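Local coordinates for protein monoglyceride lipase (Saccharomyces cerevisiae, PDB 4ZWN) that hydrolyses monoacylglycerols to free fatty acids and glycerol, preferring monounsaturated ones, and also takes part in the breakdown of fatty acid ethyl esters, at residues I187-L192 against G231-I236; T31-L36 against G47-P52; Y153-K158 against K256-D261. The protein carries 2 engineered substitutions. All coordinates share one frame; numbering follows the deposited sequence.

Contact 1: I187-L192 against G231-I236; sequences IIAPLL and GSFRQI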
loop_
_atom_site.group_PDB
_atom_site.type_symbol
_atom_site.label_atom_id
_atom_site.label_comp_id
_atom_site.label_asym_id
_atom_site.label_seq_id
_atom_site.Cartn_x
_atom_site.Cartn_y
_atom_site.Cartn_z
ATOM N N ILE A 187 -14.166 -2.831 -15.009
ATOM C CA ILE A 187 -14.327 -4.224 -15.410
ATOM C C ILE A 187 -13.969 -4.371 -16.889
ATOM O O ILE A 187 -13.354 -5.357 -17.298
ATOM C CB ILE A 187 -15.767 -4.735 -15.150
ATOM C CG1 ILE A 187 -15.955 -5.111 -13.675
ATOM C CG2 ILE A 187 -16.088 -5.939 -16.019
ATOM C CD1 ILE A 187 -16.043 -3.931 -12.726
ATOM N N ILE A 188 -14.327 -3.367 -17.682
ATOM C CA ILE A 188 -14.066 -3.388 -19.117
ATOM C C ILE A 188 -12.575 -3.278 -19.437
ATOM O O ILE A 188 -12.075 -3.969 -20.324
ATOM C CB ILE A 188 -14.820 -2.248 -19.834
ATOM C CG1 ILE A 188 -16.302 -2.286 -19.477
ATOM C CG2 ILE A 188 -14.652 -2.349 -21.340
ATOM C CD1 ILE A 188 -16.982 -3.567 -19.872
ATOM N N ALA A 189 -11.866 -2.417 -18.711
ATOM C CA ALA A 189 -10.449 -2.172 -18.983
ATOM C C ALA A 189 -9.571 -3.432 -18.891
ATOM O O ALA A 189 -8.757 -3.663 -19.782
ATOM C CB ALA A 189 -9.911 -1.083 -18.053
ATOM N N PRO A 190 -9.721 -4.247 -17.824
ATOM C CA PRO A 190 -8.927 -5.483 -17.833
ATOM C C PRO A 190 -9.351 -6.429 -18.947
ATOM O O PRO A 190 -8.519 -7.151 -19.495
ATOM C CB PRO A 190 -9.215 -6.100 -16.459
ATOM C CG PRO A 190 -9.662 -4.959 -15.615
ATOM C CD PRO A 190 -10.429 -4.074 -16.544
ATOM N N LEU A 191 -10.637 -6.413 -19.282
ATOM C CA LEU A 191 -11.175 -7.262 -20.340
ATOM C C LEU A 191 -10.592 -6.916 -21.706
ATOM O O LEU A 191 -10.447 -7.789 -22.564
ATOM C CB LEU A 191 -12.700 -7.146 -20.385
ATOM C CG LEU A 191 -13.534 -8.232 -19.702
ATOM C CD1 LEU A 191 -12.965 -8.618 -18.349
ATOM C CD2 LEU A 191 -14.968 -7.751 -19.557
ATOM N N LEU A 192 -10.256 -5.642 -21.900
ATOM C CA LEU A 192 -9.740 -5.162 -23.185
ATOM C C LEU A 192 -8.234 -4.921 -23.168
ATOM O O LEU A 192 -7.676 -4.420 -24.141
ATOM C CB LEU A 192 -10.452 -3.869 -23.597
ATOM C CG LEU A 192 -11.946 -3.953 -23.912
ATOM C CD1 LEU A 192 -12.494 -2.599 -24.343
ATOM C CD2 LEU A 192 -12.201 -4.994 -24.978
ATOM N N GLY A 231 -4.502 5.685 -15.657
ATOM C CA GLY A 231 -4.005 4.325 -15.586
ATOM C C GLY A 231 -4.179 3.619 -16.917
ATOM O O GLY A 231 -5.211 3.770 -17.571
ATOM N N SER A 232 -3.171 2.854 -17.328
ATOM C CA SER A 232 -3.250 2.108 -18.578
ATOM C C SER A 232 -4.031 0.816 -18.378
ATOM O O SER A 232 -4.093 0.296 -17.266
ATOM C CB SER A 232 -1.855 1.792 -19.114
ATOM O OG SER A 232 -1.236 0.780 -18.338
ATOM N N PHE A 233 -4.621 0.301 -19.453
ATOM C CA PHE A 233 -5.352 -0.960 -19.387
ATOM C C PHE A 233 -4.440 -2.084 -18.899
ATOM O O PHE A 233 -4.870 -2.956 -18.145
ATOM C CB PHE A 233 -5.951 -1.323 -20.752
ATOM C CG PHE A 233 -7.205 -0.563 -21.091
ATOM C CD1 PHE A 233 -7.634 0.487 -20.299
ATOM C CD2 PHE A 233 -7.963 -0.912 -22.200
ATOM C CE1 PHE A 233 -8.787 1.184 -20.611
ATOM C CE2 PHE A 233 -9.118 -0.223 -22.514
ATOM C CZ PHE A 233 -9.531 0.826 -21.717
ATOM N N ARG A 234 -3.181 -2.052 -19.327
ATOM C CA ARG A 234 -2.216 -3.072 -18.932
ATOM C C ARG A 234 -1.977 -3.008 -17.429
ATOM O O ARG A 234 -2.002 -4.031 -16.749
ATOM C CB ARG A 234 -0.903 -2.906 -19.708
ATOM C CG ARG A 234 0.209 -3.906 -19.360
ATOM C CD ARG A 234 -0.303 -5.320 -19.085
ATOM N NE ARG A 234 -0.959 -5.947 -20.229
ATOM C CZ ARG A 234 -1.726 -7.030 -20.137
ATOM N NH1 ARG A 234 -1.937 -7.597 -18.955
ATOM N NH2 ARG A 234 -2.288 -7.545 -21.221
ATOM N N GLN A 235 -1.759 -1.800 -16.918
ATOM C CA GLN A 235 -1.568 -1.593 -15.488
ATOM C C GLN A 235 -2.780 -2.071 -14.697
ATOM O O GLN A 235 -2.650 -2.841 -13.742
ATOM C CB GLN A 235 -1.304 -0.117 -15.187
ATOM C CG GLN A 235 -1.218 0.196 -13.701
ATOM C CD GLN A 235 -1.289 1.684 -13.406
ATOM O OE1 GLN A 235 -2.004 2.425 -14.073
ATOM N NE2 GLN A 235 -0.546 2.125 -12.397
ATOM N N ILE A 236 -3.957 -1.608 -15.109
ATOM C CA ILE A 236 -5.199 -1.920 -14.414
ATOM C C ILE A 236 -5.494 -3.422 -14.406
ATOM O O ILE A 236 -5.822 -3.989 -13.363
ATOM C CB ILE A 236 -6.381 -1.159 -15.039
ATOM C CG1 ILE A 236 -6.157 0.347 -14.899
ATOM C CG2 ILE A 236 -7.690 -1.560 -14.379
ATOM C CD1 ILE A 236 -7.133 1.188 -15.679
#

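Contact 2: T31-L36 against G47-P52; sequences TTVPEL and GYMFWP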
loop_
_atom_site.group_PDB
_atom_site.type_symbol
_atom_site.label_atom_id
_atom_site.label_comp_id
_atom_site.label_asym_id
_atom_site.label_seq_id
_atom_site.Cartn_x
_atom_site.Cartn_y
_atom_site.Cartn_z
ATOM N N THR A 31 7.040 15.774 12.845
ATOM C CA THR A 31 8.482 15.605 12.714
ATOM C C THR A 31 8.997 16.299 11.459
ATOM O O THR A 31 8.241 16.961 10.747
ATOM C CB THR A 31 8.884 14.117 12.673
ATOM O OG1 THR A 31 8.324 13.496 11.510
ATOM C CG2 THR A 31 8.394 13.400 13.915
ATOM N N THR A 32 10.290 16.143 11.195
ATOM C CA THR A 32 10.922 16.779 10.049
ATOM C C THR A 32 10.715 15.966 8.774
ATOM O O THR A 32 11.173 14.827 8.670
ATOM C CB THR A 32 12.432 16.974 10.283
ATOM O OG1 THR A 32 12.635 17.726 11.486
ATOM C CG2 THR A 32 13.064 17.710 9.110
ATOM N N VAL A 33 10.026 16.560 7.807
ATOM C CA VAL A 33 9.768 15.903 6.532
ATOM C C VAL A 33 11.064 15.698 5.752
ATOM O O VAL A 33 11.797 16.653 5.498
ATOM C CB VAL A 33 8.770 16.707 5.677
ATOM C CG1 VAL A 33 8.557 16.034 4.330
ATOM C CG2 VAL A 33 7.447 16.862 6.418
ATOM N N PRO A 34 11.354 14.440 5.383
ATOM C CA PRO A 34 12.570 14.044 4.661
ATOM C C PRO A 34 12.669 14.645 3.262
ATOM O O PRO A 34 11.674 15.052 2.662
ATOM C CB PRO A 34 12.449 12.519 4.574
ATOM C CG PRO A 34 11.535 12.149 5.690
ATOM C CD PRO A 34 10.555 13.273 5.787
ATOM N N GLU A 35 13.895 14.693 2.757
ATOM C CA GLU A 35 14.192 15.168 1.410
ATOM C C GLU A 35 13.542 14.244 0.378
ATOM O O GLU A 35 13.676 13.027 0.463
ATOM C CB GLU A 35 15.706 15.201 1.200
ATOM C CG GLU A 35 16.208 15.383 -0.226
ATOM C CD GLU A 35 17.729 15.357 -0.330
ATOM O OE1 GLU A 35 18.398 15.461 0.716
ATOM O OE2 GLU A 35 18.256 15.220 -1.459
ATOM N N LEU A 36 12.810 14.794 -0.585
ATOM C CA LEU A 36 12.342 13.951 -1.688
ATOM C C LEU A 36 13.577 13.636 -2.571
ATOM O O LEU A 36 14.171 14.567 -3.195
ATOM C CB LEU A 36 11.193 14.614 -2.474
ATOM C CG LEU A 36 10.253 13.634 -3.191
ATOM C CD1 LEU A 36 8.885 14.220 -3.537
ATOM C CD2 LEU A 36 10.921 13.110 -4.445
ATOM N N GLY A 47 11.278 8.609 -7.443
ATOM C CA GLY A 47 11.286 9.490 -6.291
ATOM C C GLY A 47 11.007 8.682 -5.037
ATOM O O GLY A 47 10.084 7.867 -5.013
ATOM N N TYR A 48 11.804 8.889 -3.993
ATOM C CA TYR A 48 11.627 8.126 -2.764
ATOM C C TYR A 48 11.946 8.948 -1.524
ATOM O O TYR A 48 12.540 10.022 -1.609
ATOM C CB TYR A 48 12.491 6.862 -2.785
ATOM C CG TYR A 48 13.976 7.131 -2.700
ATOM C CD1 TYR A 48 14.641 7.097 -1.483
ATOM C CD2 TYR A 48 14.713 7.417 -3.841
ATOM C CE1 TYR A 48 15.996 7.343 -1.403
ATOM C CE2 TYR A 48 16.069 7.663 -3.771
ATOM C CZ TYR A 48 16.705 7.624 -2.551
ATOM O OH TYR A 48 18.058 7.870 -2.479
ATOM N N MET A 49 11.545 8.422 -0.372
ATOM C CA MET A 49 11.764 9.084 0.905
ATOM C C MET A 49 12.251 8.108 1.959
ATOM O O MET A 49 11.771 6.976 2.044
ATOM C CB MET A 49 10.484 9.752 1.397
ATOM C CG MET A 49 10.192 11.090 0.773
ATOM S SD MET A 49 8.804 11.877 1.600
ATOM C CE MET A 49 8.729 13.429 0.711
ATOM N N PHE A 50 13.211 8.551 2.759
ATOM C CA PHE A 50 13.606 7.805 3.939
ATOM C C PHE A 50 13.247 8.608 5.179
ATOM O O PHE A 50 13.847 9.647 5.448
ATOM C CB PHE A 50 15.097 7.486 3.927
ATOM C CG PHE A 50 15.604 6.975 5.241
ATOM C CD1 PHE A 50 15.233 5.722 5.699
ATOM C CD2 PHE A 50 16.434 7.755 6.027
ATOM C CE1 PHE A 50 15.689 5.253 6.916
ATOM C CE2 PHE A 50 16.894 7.292 7.243
ATOM C CZ PHE A 50 16.521 6.039 7.690
ATOM N N TRP A 51 12.261 8.125 5.926
ATOM C CA TRP A 51 11.782 8.835 7.104
ATOM C C TRP A 51 12.400 8.256 8.371
ATOM O O TRP A 51 12.044 7.157 8.790
ATOM C CB TRP A 51 10.258 8.771 7.182
ATOM C CG TRP A 51 9.654 9.908 7.935
ATOM C CD1 TRP A 51 9.909 10.264 9.229
ATOM C CD2 TRP A 51 8.682 10.838 7.447
ATOM N NE1 TRP A 51 9.159 11.362 9.573
ATOM C CE2 TRP A 51 8.396 11.735 8.497
ATOM C CE3 TRP A 51 8.027 11.002 6.223
ATOM C CZ2 TRP A 51 7.483 12.779 8.360
ATOM C CZ3 TRP A 51 7.119 12.040 6.088
ATOM C CH2 TRP A 51 6.855 12.914 7.151
ATOM N N PRO A 52 13.329 9.002 8.989
ATOM C CA PRO A 52 14.071 8.525 10.161
ATOM C C PRO A 52 13.270 8.620 11.457
ATOM O O PRO A 52 12.326 9.404 11.545
ATOM C CB PRO A 52 15.280 9.461 10.204
ATOM C CG PRO A 52 14.762 10.742 9.638
ATOM C CD PRO A 52 13.732 10.366 8.597
HETATM O O HOH W 1 14.658 11.081 1.809
#

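Contact 3: Y153-K158 against K256-D261; sequences YACQGK and KNFAKD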
loop_
_atom_site.group_PDB
_atom_site.type_symbol
_atom_site.label_atom_id
_atom_site.label_comp_id
_atom_site.label_asym_id
_atom_site.label_seq_id
_atom_site.Cartn_x
_atom_site.Cartn_y
_atom_site.Cartn_z
ATOM N N TYR A 153 3.706 -10.436 -2.666
ATOM C CA TYR A 153 5.146 -10.525 -2.451
ATOM C C TYR A 153 5.453 -11.595 -1.412
ATOM O O TYR A 153 6.450 -12.307 -1.520
ATOM C CB TYR A 153 5.733 -9.180 -2.012
ATOM C CG TYR A 153 7.249 -9.180 -1.989
ATOM C CD1 TYR A 153 7.981 -8.847 -3.124
ATOM C CD2 TYR A 153 7.948 -9.532 -0.839
ATOM C CE1 TYR A 153 9.368 -8.854 -3.111
ATOM C CE2 TYR A 153 9.333 -9.542 -0.816
ATOM C CZ TYR A 153 10.038 -9.205 -1.953
ATOM O OH TYR A 153 11.415 -9.216 -1.932
ATOM N N ALA A 154 4.579 -11.714 -0.416
ATOM C CA ALA A 154 4.714 -12.745 0.608
ATOM C C ALA A 154 4.642 -14.156 0.013
ATOM O O ALA A 154 5.089 -15.119 0.633
ATOM C CB ALA A 154 3.644 -12.569 1.675
ATOM N N CYS A 155 4.082 -14.273 -1.188
ATOM C CA CYS A 155 3.963 -15.567 -1.849
ATOM C C CYS A 155 5.036 -15.774 -2.918
ATOM O O CYS A 155 5.445 -16.905 -3.181
ATOM C CB CYS A 155 2.579 -15.718 -2.481
ATOM S SG CYS A 155 1.198 -15.607 -1.320
ATOM N N GLN A 156 5.493 -14.683 -3.523
ATOM C CA GLN A 156 6.341 -14.780 -4.706
ATOM C C GLN A 156 7.651 -14.002 -4.602
ATOM O O GLN A 156 8.518 -14.135 -5.465
ATOM C CB GLN A 156 5.570 -14.294 -5.935
ATOM C CG GLN A 156 5.396 -12.789 -5.996
ATOM C CD GLN A 156 4.553 -12.351 -7.173
ATOM O OE1 GLN A 156 3.342 -12.563 -7.195
ATOM N NE2 GLN A 156 5.192 -11.744 -8.165
ATOM N N GLY A 157 7.793 -13.194 -3.558
ATOM C CA GLY A 157 8.964 -12.348 -3.403
ATOM C C GLY A 157 10.270 -13.109 -3.266
ATOM O O GLY A 157 10.321 -14.169 -2.642
ATOM N N LYS A 158 11.330 -12.563 -3.852
ATOM C CA LYS A 158 12.650 -13.177 -3.771
ATOM C C LYS A 158 13.158 -13.213 -2.340
ATOM O O LYS A 158 13.890 -14.122 -1.950
ATOM C CB LYS A 158 13.645 -12.428 -4.650
ATOM C CG LYS A 158 14.020 -13.155 -5.923
ATOM C CD LYS A 158 15.013 -12.333 -6.718
ATOM C CE LYS A 158 16.228 -11.990 -5.872
ATOM N NZ LYS A 158 17.055 -10.925 -6.502
ATOM N N LYS A 256 0.521 -23.023 -0.412
ATOM C CA LYS A 256 1.764 -23.611 -0.901
ATOM C C LYS A 256 2.924 -22.623 -0.973
ATOM O O LYS A 256 4.076 -23.003 -0.772
ATOM C CB LYS A 256 1.546 -24.229 -2.285
ATOM C CG LYS A 256 0.647 -25.453 -2.296
ATOM C CD LYS A 256 0.474 -25.978 -3.713
ATOM C CE LYS A 256 -0.532 -27.115 -3.769
ATOM N NZ LYS A 256 -0.702 -27.613 -5.160
ATOM N N ASN A 257 2.629 -21.359 -1.258
ATOM C CA ASN A 257 3.690 -20.401 -1.559
ATOM C C ASN A 257 3.903 -19.311 -0.509
ATOM O O ASN A 257 4.934 -18.637 -0.517
ATOM C CB ASN A 257 3.419 -19.751 -2.915
ATOM C CG ASN A 257 3.410 -20.755 -4.045
ATOM O OD1 ASN A 257 4.456 -21.087 -4.603
ATOM N ND2 ASN A 257 2.226 -21.251 -4.389
ATOM N N PHE A 258 2.937 -19.132 0.386
ATOM C CA PHE A 258 3.068 -18.119 1.427
ATOM C C PHE A 258 4.276 -18.421 2.308
ATOM O O PHE A 258 4.443 -19.550 2.769
ATOM C CB PHE A 258 1.800 -18.042 2.278
ATOM C CG PHE A 258 1.758 -16.850 3.186
ATOM C CD1 PHE A 258 1.220 -15.649 2.749
ATOM C CD2 PHE A 258 2.261 -16.926 4.474
ATOM C CE1 PHE A 258 1.185 -14.547 3.582
ATOM C CE2 PHE A 258 2.232 -15.827 5.310
ATOM C CZ PHE A 258 1.693 -14.637 4.864
ATOM N N ALA A 259 5.113 -17.409 2.525
ATOM C CA ALA A 259 6.320 -17.553 3.337
ATOM C C ALA A 259 5.986 -18.155 4.695
ATOM O O ALA A 259 5.209 -17.584 5.462
ATOM C CB ALA A 259 7.012 -16.211 3.503
ATOM N N LYS A 260 6.582 -19.313 4.973
ATOM C CA LYS A 260 6.213 -20.142 6.118
ATOM C C LYS A 260 6.226 -19.391 7.445
ATOM O O LYS A 260 7.255 -18.858 7.862
ATOM C CB LYS A 260 7.139 -21.360 6.207
ATOM C CG LYS A 260 6.729 -22.383 7.263
ATOM C CD LYS A 260 7.456 -23.703 7.059
ATOM C CE LYS A 260 7.075 -24.725 8.118
ATOM N NZ LYS A 260 7.559 -24.335 9.471
ATOM N N ASP A 261 5.059 -19.343 8.081
ATOM C CA ASP A 261 4.902 -18.813 9.434
ATOM C C ASP A 261 5.352 -17.358 9.592
ATOM O O ASP A 261 5.797 -16.954 10.666
ATOM C CB ASP A 261 5.660 -19.696 10.432
ATOM C CG ASP A 261 5.110 -21.113 10.498
ATOM O OD1 ASP A 261 3.871 -21.274 10.461
ATOM O OD2 ASP A 261 5.919 -22.065 10.585
#

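Contact 1: I187-L192 against G231-I236
Ala189, near the end of helix 185-191, and Phe233, in the first turn of helix 233-248, bring their backbones closest, with CA atoms 5.3 Å apart, and no hydrogen bond joins the two segments. Both helices lie in the chain between strands 165-169 and 264-269 of the alpha/beta-hydrolase sheet, the region in which monoglyceride lipases carry their cap. The methyl of Ala189 makes a CH-pi contact over one face of the Phe233 ring, its CB 3.9 Å from the ring centroid and displaced toward the CD1-CE1 side. A methyl suits this place, being small enough to let the ring lie close against the helix. Phe233 CG lies anti to the carbonyl carbon (chi1 -78°), which swings the ring toward helix 185-191; Leu192 O approaches the ring edge, and Leu192 CB packs 4.0 Å from CE2 of Phe233. With an alanine in place of Phe233, the Ala189 methyl would probably lose its aromatic surface and a gap would open beneath Leu192. One turn on, Ile236 adds branched bulk: its CG2 meets Pro190 CG at 4.1 Å and its CD1 lies near Ala189 CB. Val199 and Ile201 also touch Phe233. The helix start is fixed by Ser232 at the N-cap, whose OG accepts Gln235 N at 3.0 Å (N-H...O 162°) and is also hydrogen-bonded to Gly109 O.

Contact 2: T31-L36 against G47-P52
Trp51 NE1 donates the one direct hydrogen bond between the segments, to Thr31 OG1 at 3.0 Å. The hydroxyl sits in the plane of the indole, at its edge, but the bond is bent (N-H...O 141°); the same oxygen is hydrogen-bonded to Asp82 OD1, so one small hydroxyl serves two partners. A water makes the second polar link, giving a hydrogen to Glu35 O at 2.6 Å and accepting Phe50 N at 3.1 Å. It stands where a neighbouring strand would pair: 31-36 runs roughly antiparallel to strand 44-51 without being a strand, and leads into strand 37-41, an outermost strand of the alpha/beta-hydrolase sheet. Pro34 makes the CH-pi contact, its CD 3.5 Å from the centroid of the six-membered ring of Trp51, 14° off its normal. Proline fits because its rigid ring presents the N-polarised CD methylene to the aromatic face, the side chains crossing at about a right angle. Trp51 CG is anti to the backbone N (chi1 -154°), which carries the indole beneath Pro34. Among the apolar contacts, Val33 CG2 reaches Trp51 CH2, and the extended chain of Met49 brings its CE to 4.2 Å from Leu36 CG.

Contact 3: Y153-K158 against K256-D261
Cys155, Ala154 and Phe258 carry this contact, in which the C-terminal end of helix 145-156 meets the chain just as it leaves helix 253-257. The first of these helices follows the nucleophile elbow of the alpha/beta-hydrolase fold, and its far end is engaged here. Cys155 and Phe258 come within 4.2 Å between CA atoms, a closeness that favours small side chains on the helix. Cys155 presents its sulfur to the rim of the Phe258 ring, SG lying 5.4 Å from the centroid and 75° off the normal, an edge-on sulfur-aromatic contact. The Ala154 methyl reaches the same side of the ring obliquely, its CB 3.7 Å from Phe258 CE1. Phe258 CB points away from helix 145-156, but with CG anti to the backbone N (chi1 -169°) the CD1-CE1 edge still lies against Ala154 and Cys155, while the ring also packs on Cys287, Pro288 and Ser289. The backbone of Ala154 does the polar work: its carbonyl O, near the helix end, accepts Ala259 N at 3.0 Å. Cys155 CA makes a CA-H...O contact of 3.5 Å with Asn257 O. Cys155 O and Asn257 O, both acceptors, lie 3.2 Å apart. Lys160 NZ is hydrogen-bonded to each. Two acceptors this close should repel, and the shared ammonium group probably offsets that cost while balancing the partial negative charge where the two helices end.

The three contacts do not touch: centres lie about 33 Å apart for contacts 1 and 2, about 27 Å for contacts 1 and 3, and about 29 Å for contacts 2 and 3. Contact 2 comes first along the chain, at the antiparallel margin of the alpha/beta-hydrolase sheet. Contact 3 then joins the end of helix 145-156 to the chain before strand 264-269, closing a long loop that contains contact 1, whose helix 233-248 directly precedes helix 253-257. They join different parts of one domain, and the side chain of Ile236 in contact 1 lies about 11 Å from that of Ser144, the inferred nucleophile, whereas contacts 2 and 3 lie away from the active site.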